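Long-range contact in beta-xylosidase (Uncultured organism, PDB 4MLG), which probably hydrolyses xylo-oligosaccharides, releasing xylose from their non-reducing ends, as a family 43 glycoside hydrolase built on a beta-propeller: residues D15-Y28 against D85-M97. Sequence-based numbering, arbitrary orientation.
Sequences DPAAHVFNDKLYIY and DSDVAFRNGKYYM. With CA (calcium ion), chain M.
His19 and Asp87 supply the hydrogen bond between 15-28 and 85-97: NE2 of His19 donates to the syn lone pair of Asp87 OD1, 2.6 Å away, with that oxygen tilted 20° out of the imidazole plane. The same OD1 accepts the backbone N-H of Val88 from above the carboxylate, while OD2 is held by the backbone N of Ile139, so three donors fix the group. With an alanine at His19, OD1 would probably be left with the Val88 N-H alone among the donors described, and the Val88 O, which sits over one imidazole face near its rim, would lose that neighbour. Farther along, CG2 of Val88 sits over the Tyr28 ring, 3.4 Å from its centroid, a CH-pi contact; with CG1 anti to the backbone N (chi1 179°), CG2 is the methyl turned onto the ring. Tyr95 then presents its CE1 edge to the Phe21 face in a T-shaped pair, planes at 77°. At the inner end, Asp15 CB packs 3.7 Å from Asp85 CB, and Asp85 OD2 binds calcium at 2.4 Å together with His274. Two beta-hairpins, each closed by a type I' turn, pack together from neighbouring blades of the family 43 beta-propeller, with 85-97 supplying a calcium ligand near its axis.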
loop_
_atom_site.group_PDB
_atom_site.type_symbol
_atom_site.label_atom_id
_atom_site.label_comp_id
_atom_site.label_asym_id
_atom_site.label_seq_id
_atom_site.Cartn_x
_atom_site.Cartn_y
_atom_site.Cartn_z
ATOM N N ASP A 15 16.204 -19.471 0.472
ATOM C CA ASP A 15 15.182 -19.299 -0.560
ATOM C C ASP A 15 15.772 -19.258 -1.970
ATOM O O ASP A 15 15.586 -18.278 -2.691
ATOM C CB ASP A 15 14.369 -18.027 -0.300
ATOM C CG ASP A 15 13.940 -17.893 1.148
ATOM O OD1 ASP A 15 13.565 -18.917 1.757
ATOM O OD2 ASP A 15 13.982 -16.764 1.678
ATOM N N PRO A 16 16.478 -20.327 -2.372
ATOM C CA PRO A 16 17.199 -20.290 -3.648
ATOM C C PRO A 16 16.259 -20.304 -4.846
ATOM O O PRO A 16 15.226 -20.972 -4.820
ATOM C CB PRO A 16 18.027 -21.574 -3.614
ATOM C CG PRO A 16 17.223 -22.502 -2.783
ATOM C CD PRO A 16 16.568 -21.651 -1.731
ATOM N N ALA A 17 16.622 -19.557 -5.882
ATOM C CA ALA A 17 15.862 -19.525 -7.122
ATOM C C ALA A 17 16.822 -19.731 -8.282
ATOM O O ALA A 17 17.572 -18.824 -8.645
ATOM C CB ALA A 17 15.136 -18.203 -7.263
ATOM N N ALA A 18 16.800 -20.926 -8.862
ATOM C CA ALA A 18 17.771 -21.289 -9.886
ATOM C C ALA A 18 17.232 -21.147 -11.309
ATOM O O ALA A 18 16.090 -21.508 -11.599
ATOM C CB ALA A 18 18.287 -22.698 -9.646
ATOM N N HIS A 19 18.072 -20.611 -12.189
ATOM C CA HIS A 19 17.728 -20.432 -13.593
ATOM C C HIS A 19 18.937 -20.748 -14.459
ATOM O O HIS A 19 20.078 -20.656 -14.003
ATOM C CB HIS A 19 17.273 -18.996 -13.859
ATOM C CG HIS A 19 15.979 -18.637 -13.200
ATOM N ND1 HIS A 19 14.785 -18.584 -13.886
ATOM C CD2 HIS A 19 15.692 -18.310 -11.919
ATOM C CE1 HIS A 19 13.817 -18.242 -13.054
ATOM N NE2 HIS A 19 14.341 -18.069 -11.854
ATOM N N VAL A 20 18.685 -21.115 -15.710
ATOM C CA VAL A 20 19.763 -21.407 -16.645
ATOM C C VAL A 20 19.925 -20.283 -17.663
ATOM O O VAL A 20 19.086 -20.102 -18.547
ATOM C CB VAL A 20 19.528 -22.736 -17.383
ATOM C CG1 VAL A 20 20.726 -23.069 -18.256
ATOM C CG2 VAL A 20 19.268 -23.851 -16.386
ATOM N N PHE A 21 21.011 -19.530 -17.528
ATOM C CA PHE A 21 21.302 -18.425 -18.430
ATOM C C PHE A 21 22.668 -18.628 -19.074
ATOM O O PHE A 21 23.657 -18.848 -18.375
ATOM C CB PHE A 21 21.283 -17.099 -17.667
ATOM C CG PHE A 21 19.941 -16.748 -17.091
ATOM C CD1 PHE A 21 18.783 -16.930 -17.831
ATOM C CD2 PHE A 21 19.837 -16.240 -15.806
ATOM C CE1 PHE A 21 17.545 -16.605 -17.301
ATOM C CE2 PHE A 21 18.604 -15.914 -15.271
ATOM C CZ PHE A 21 17.457 -16.097 -16.018
ATOM N N ASN A 22 22.714 -18.554 -20.402
ATOM C CA ASN A 22 23.957 -18.714 -21.153
ATOM C C ASN A 22 24.683 -20.018 -20.831
ATOM O O ASN A 22 25.897 -20.026 -20.626
ATOM C CB ASN A 22 24.893 -17.522 -20.919
ATOM C CG ASN A 22 24.298 -16.208 -21.394
ATOM O OD1 ASN A 22 23.551 -16.170 -22.372
ATOM N ND2 ASN A 22 24.629 -15.123 -20.703
ATOM N N ASP A 23 23.922 -21.111 -20.775
ATOM C CA ASP A 23 24.444 -22.437 -20.437
ATOM C C ASP A 23 25.097 -22.490 -19.055
ATOM O O ASP A 23 25.857 -23.409 -18.749
ATOM C CB ASP A 23 25.408 -22.944 -21.514
ATOM C CG ASP A 23 24.743 -23.083 -22.867
ATOM O OD1 ASP A 23 23.494 -23.068 -22.918
ATOM O OD2 ASP A 23 25.466 -23.210 -23.876
ATOM N N LYS A 24 24.790 -21.494 -18.231
ATOM C CA LYS A 24 25.263 -21.441 -16.856
ATOM C C LYS A 24 24.064 -21.452 -15.921
ATOM O O LYS A 24 22.995 -20.953 -16.268
ATOM C CB LYS A 24 26.086 -20.173 -16.620
ATOM C CG LYS A 24 27.537 -20.266 -17.061
ATOM C CD LYS A 24 28.243 -18.932 -16.876
ATOM C CE LYS A 24 29.724 -19.120 -16.592
ATOM N NZ LYS A 24 29.947 -19.790 -15.280
ATOM N N LEU A 25 24.240 -22.023 -14.735
ATOM C CA LEU A 25 23.168 -22.049 -13.749
ATOM C C LEU A 25 23.353 -20.943 -12.717
ATOM O O LEU A 25 24.296 -20.971 -11.929
ATOM C CB LEU A 25 23.101 -23.414 -13.062
ATOM C CG LEU A 25 22.043 -23.564 -11.967
ATOM C CD1 LEU A 25 21.282 -24.869 -12.136
ATOM C CD2 LEU A 25 22.685 -23.491 -10.589
ATOM N N TYR A 26 22.450 -19.969 -12.730
ATOM C CA TYR A 26 22.502 -18.871 -11.770
ATOM C C TYR A 26 21.511 -19.093 -10.635
ATOM O O TYR A 26 20.408 -19.596 -10.850
ATOM C CB TYR A 26 22.221 -17.534 -12.459
ATOM C CG TYR A 26 23.287 -17.107 -13.445
ATOM C CD1 TYR A 26 24.294 -16.228 -13.072
ATOM C CD2 TYR A 26 23.281 -17.582 -14.750
ATOM C CE1 TYR A 26 25.269 -15.834 -13.971
ATOM C CE2 TYR A 26 24.251 -17.195 -15.656
ATOM C CZ TYR A 26 25.243 -16.321 -15.262
ATOM O OH TYR A 26 26.209 -15.932 -16.162
ATOM N N ILE A 27 21.911 -18.719 -9.425
ATOM C CA ILE A 27 21.034 -18.830 -8.268
ATOM C C ILE A 27 20.784 -17.453 -7.665
ATOM O O ILE A 27 21.702 -16.641 -7.551
ATOM C CB ILE A 27 21.628 -19.756 -7.193
ATOM C CG1 ILE A 27 22.200 -21.021 -7.834
ATOM C CG2 ILE A 27 20.574 -20.110 -6.155
ATOM C CD1 ILE A 27 22.831 -21.974 -6.847
ATOM N N TYR A 28 19.539 -17.191 -7.283
ATOM C CA TYR A 28 19.176 -15.916 -6.677
ATOM C C TYR A 28 18.527 -16.132 -5.315
ATOM O O TYR A 28 17.303 -16.107 -5.193
ATOM C CB TYR A 28 18.237 -15.136 -7.600
ATOM C CG TYR A 28 18.818 -14.881 -8.973
ATOM C CD1 TYR A 28 19.630 -13.780 -9.208
ATOM C CD2 TYR A 28 18.557 -15.744 -10.032
ATOM C CE1 TYR A 28 20.165 -13.542 -10.459
ATOM C CE2 TYR A 28 19.089 -15.513 -11.287
ATOM C CZ TYR A 28 19.892 -14.409 -11.494
ATOM O OH TYR A 28 20.426 -14.171 -12.739
ATOM N N ASP A 85 12.187 -13.551 -0.342
ATOM C CA ASP A 85 12.445 -14.407 -1.503
ATOM C C ASP A 85 12.136 -13.741 -2.843
ATOM O O ASP A 85 10.991 -13.394 -3.118
ATOM C CB ASP A 85 11.649 -15.708 -1.386
ATOM C CG ASP A 85 11.764 -16.577 -2.623
ATOM O OD1 ASP A 85 12.882 -16.708 -3.164
ATOM O OD2 ASP A 85 10.733 -17.130 -3.055
ATOM N N SER A 86 13.160 -13.592 -3.679
ATOM C CA SER A 86 13.009 -12.964 -4.990
ATOM C C SER A 86 13.085 -13.979 -6.130
ATOM O O SER A 86 13.347 -15.161 -5.906
ATOM C CB SER A 86 14.084 -11.896 -5.186
ATOM O OG SER A 86 15.381 -12.462 -5.092
ATOM N N ASP A 87 12.858 -13.507 -7.354
ATOM C CA ASP A 87 12.969 -14.348 -8.545
ATOM C C ASP A 87 13.339 -13.501 -9.764
ATOM O O ASP A 87 13.078 -12.296 -9.792
ATOM C CB ASP A 87 11.667 -15.120 -8.792
ATOM C CG ASP A 87 11.818 -16.205 -9.846
ATOM O OD1 ASP A 87 12.969 -16.536 -10.201
ATOM O OD2 ASP A 87 10.787 -16.736 -10.313
ATOM N N VAL A 88 13.949 -14.132 -10.763
ATOM C CA VAL A 88 14.461 -13.418 -11.931
ATOM C C VAL A 88 13.922 -14.010 -13.234
ATOM O O VAL A 88 13.768 -15.225 -13.351
ATOM C CB VAL A 88 16.008 -13.436 -11.950
ATOM C CG1 VAL A 88 16.550 -12.720 -13.180
ATOM C CG2 VAL A 88 16.562 -12.805 -10.683
ATOM N N ALA A 89 13.628 -13.149 -14.205
ATOM C CA ALA A 89 13.180 -13.592 -15.520
ATOM C C ALA A 89 13.914 -12.854 -16.634
ATOM O O ALA A 89 14.253 -11.680 -16.493
ATOM C CB ALA A 89 11.685 -13.398 -15.661
ATOM N N PHE A 90 14.150 -13.546 -17.743
ATOM C CA PHE A 90 14.828 -12.948 -18.887
ATOM C C PHE A 90 13.849 -12.646 -20.017
ATOM O O PHE A 90 13.195 -13.548 -20.541
ATOM C CB PHE A 90 15.944 -13.868 -19.390
ATOM C CG PHE A 90 16.655 -13.349 -20.606
ATOM C CD1 PHE A 90 17.504 -12.258 -20.514
ATOM C CD2 PHE A 90 16.476 -13.950 -21.841
ATOM C CE1 PHE A 90 18.162 -11.775 -21.631
ATOM C CE2 PHE A 90 17.130 -13.472 -22.963
ATOM C CZ PHE A 90 17.976 -12.382 -22.856
ATOM N N ARG A 91 13.752 -11.373 -20.384
ATOM C CA ARG A 91 12.879 -10.951 -21.473
ATOM C C ARG A 91 13.380 -9.649 -22.089
ATOM O O ARG A 91 13.921 -8.790 -21.387
ATOM C CB ARG A 91 11.441 -10.785 -20.976
ATOM C CG ARG A 91 10.417 -10.555 -22.080
ATOM C CD ARG A 91 9.007 -10.468 -21.517
ATOM N NE ARG A 91 7.989 -10.469 -22.564
ATOM C CZ ARG A 91 6.680 -10.512 -22.333
ATOM N NH1 ARG A 91 6.225 -10.559 -21.089
ATOM N NH2 ARG A 91 5.823 -10.508 -23.346
ATOM N N ASN A 92 13.205 -9.518 -23.403
ATOM C CA ASN A 92 13.600 -8.316 -24.135
ATOM C C ASN A 92 15.093 -8.020 -24.033
ATOM O O ASN A 92 15.508 -6.863 -24.086
ATOM C CB ASN A 92 12.789 -7.102 -23.667
ATOM C CG ASN A 92 11.296 -7.357 -23.683
ATOM O OD1 ASN A 92 10.761 -7.926 -24.636
ATOM N ND2 ASN A 92 10.614 -6.942 -22.623
ATOM N N GLY A 93 15.894 -9.070 -23.883
ATOM C CA GLY A 93 17.334 -8.923 -23.772
ATOM C C GLY A 93 17.786 -8.412 -22.416
ATOM O O GLY A 93 18.962 -8.101 -22.224
ATOM N N LYS A 94 16.855 -8.324 -21.470
ATOM C CA LYS A 94 17.181 -7.846 -20.130
ATOM C C LYS A 94 16.706 -8.810 -19.047
ATOM O O LYS A 94 15.856 -9.666 -19.291
ATOM C CB LYS A 94 16.595 -6.451 -19.899
ATOM C CG LYS A 94 17.213 -5.370 -20.771
ATOM C CD LYS A 94 16.594 -4.009 -20.494
ATOM C CE LYS A 94 15.116 -3.993 -20.845
ATOM N NZ LYS A 94 14.877 -4.291 -22.285
ATOM N N TYR A 95 17.262 -8.663 -17.848
ATOM C CA TYR A 95 16.903 -9.519 -16.723
ATOM C C TYR A 95 16.118 -8.738 -15.673
ATOM O O TYR A 95 16.601 -7.742 -15.134
ATOM C CB TYR A 95 18.155 -10.143 -16.103
ATOM C CG TYR A 95 18.901 -11.080 -17.030
ATOM C CD1 TYR A 95 18.726 -12.457 -16.948
ATOM C CD2 TYR A 95 19.780 -10.589 -17.987
ATOM C CE1 TYR A 95 19.407 -13.317 -17.793
ATOM C CE2 TYR A 95 20.462 -11.440 -18.837
ATOM C CZ TYR A 95 20.273 -12.802 -18.734
ATOM O OH TYR A 95 20.954 -13.650 -19.580
ATOM N N TYR A 96 14.902 -9.196 -15.394
ATOM C CA TYR A 96 14.024 -8.518 -14.451
ATOM C C TYR A 96 13.969 -9.250 -13.117
ATOM O O TYR A 96 13.474 -10.376 -13.036
ATOM C CB TYR A 96 12.614 -8.393 -15.033
ATOM C CG TYR A 96 12.540 -7.544 -16.283
ATOM C CD1 TYR A 96 12.278 -6.183 -16.206
ATOM C CD2 TYR A 96 12.734 -8.103 -17.540
ATOM C CE1 TYR A 96 12.210 -5.403 -17.343
ATOM C CE2 TYR A 96 12.669 -7.330 -18.683
ATOM C CZ TYR A 96 12.406 -5.980 -18.579
ATOM O OH TYR A 96 12.338 -5.201 -19.712
ATOM N N MET A 97 14.485 -8.611 -12.073
ATOM C CA MET A 97 14.434 -9.183 -10.732
ATOM C C MET A 97 13.199 -8.700 -9.982
ATOM O O MET A 97 12.970 -7.497 -9.856
ATOM C CB MET A 97 15.692 -8.830 -9.939
ATOM C CG MET A 97 15.627 -9.247 -8.479
ATOM S SD MET A 97 17.120 -8.832 -7.560
ATOM C CE MET A 97 18.336 -9.836 -8.409
HETATM CA CA CA M . 10.918 -18.877 -4.618
#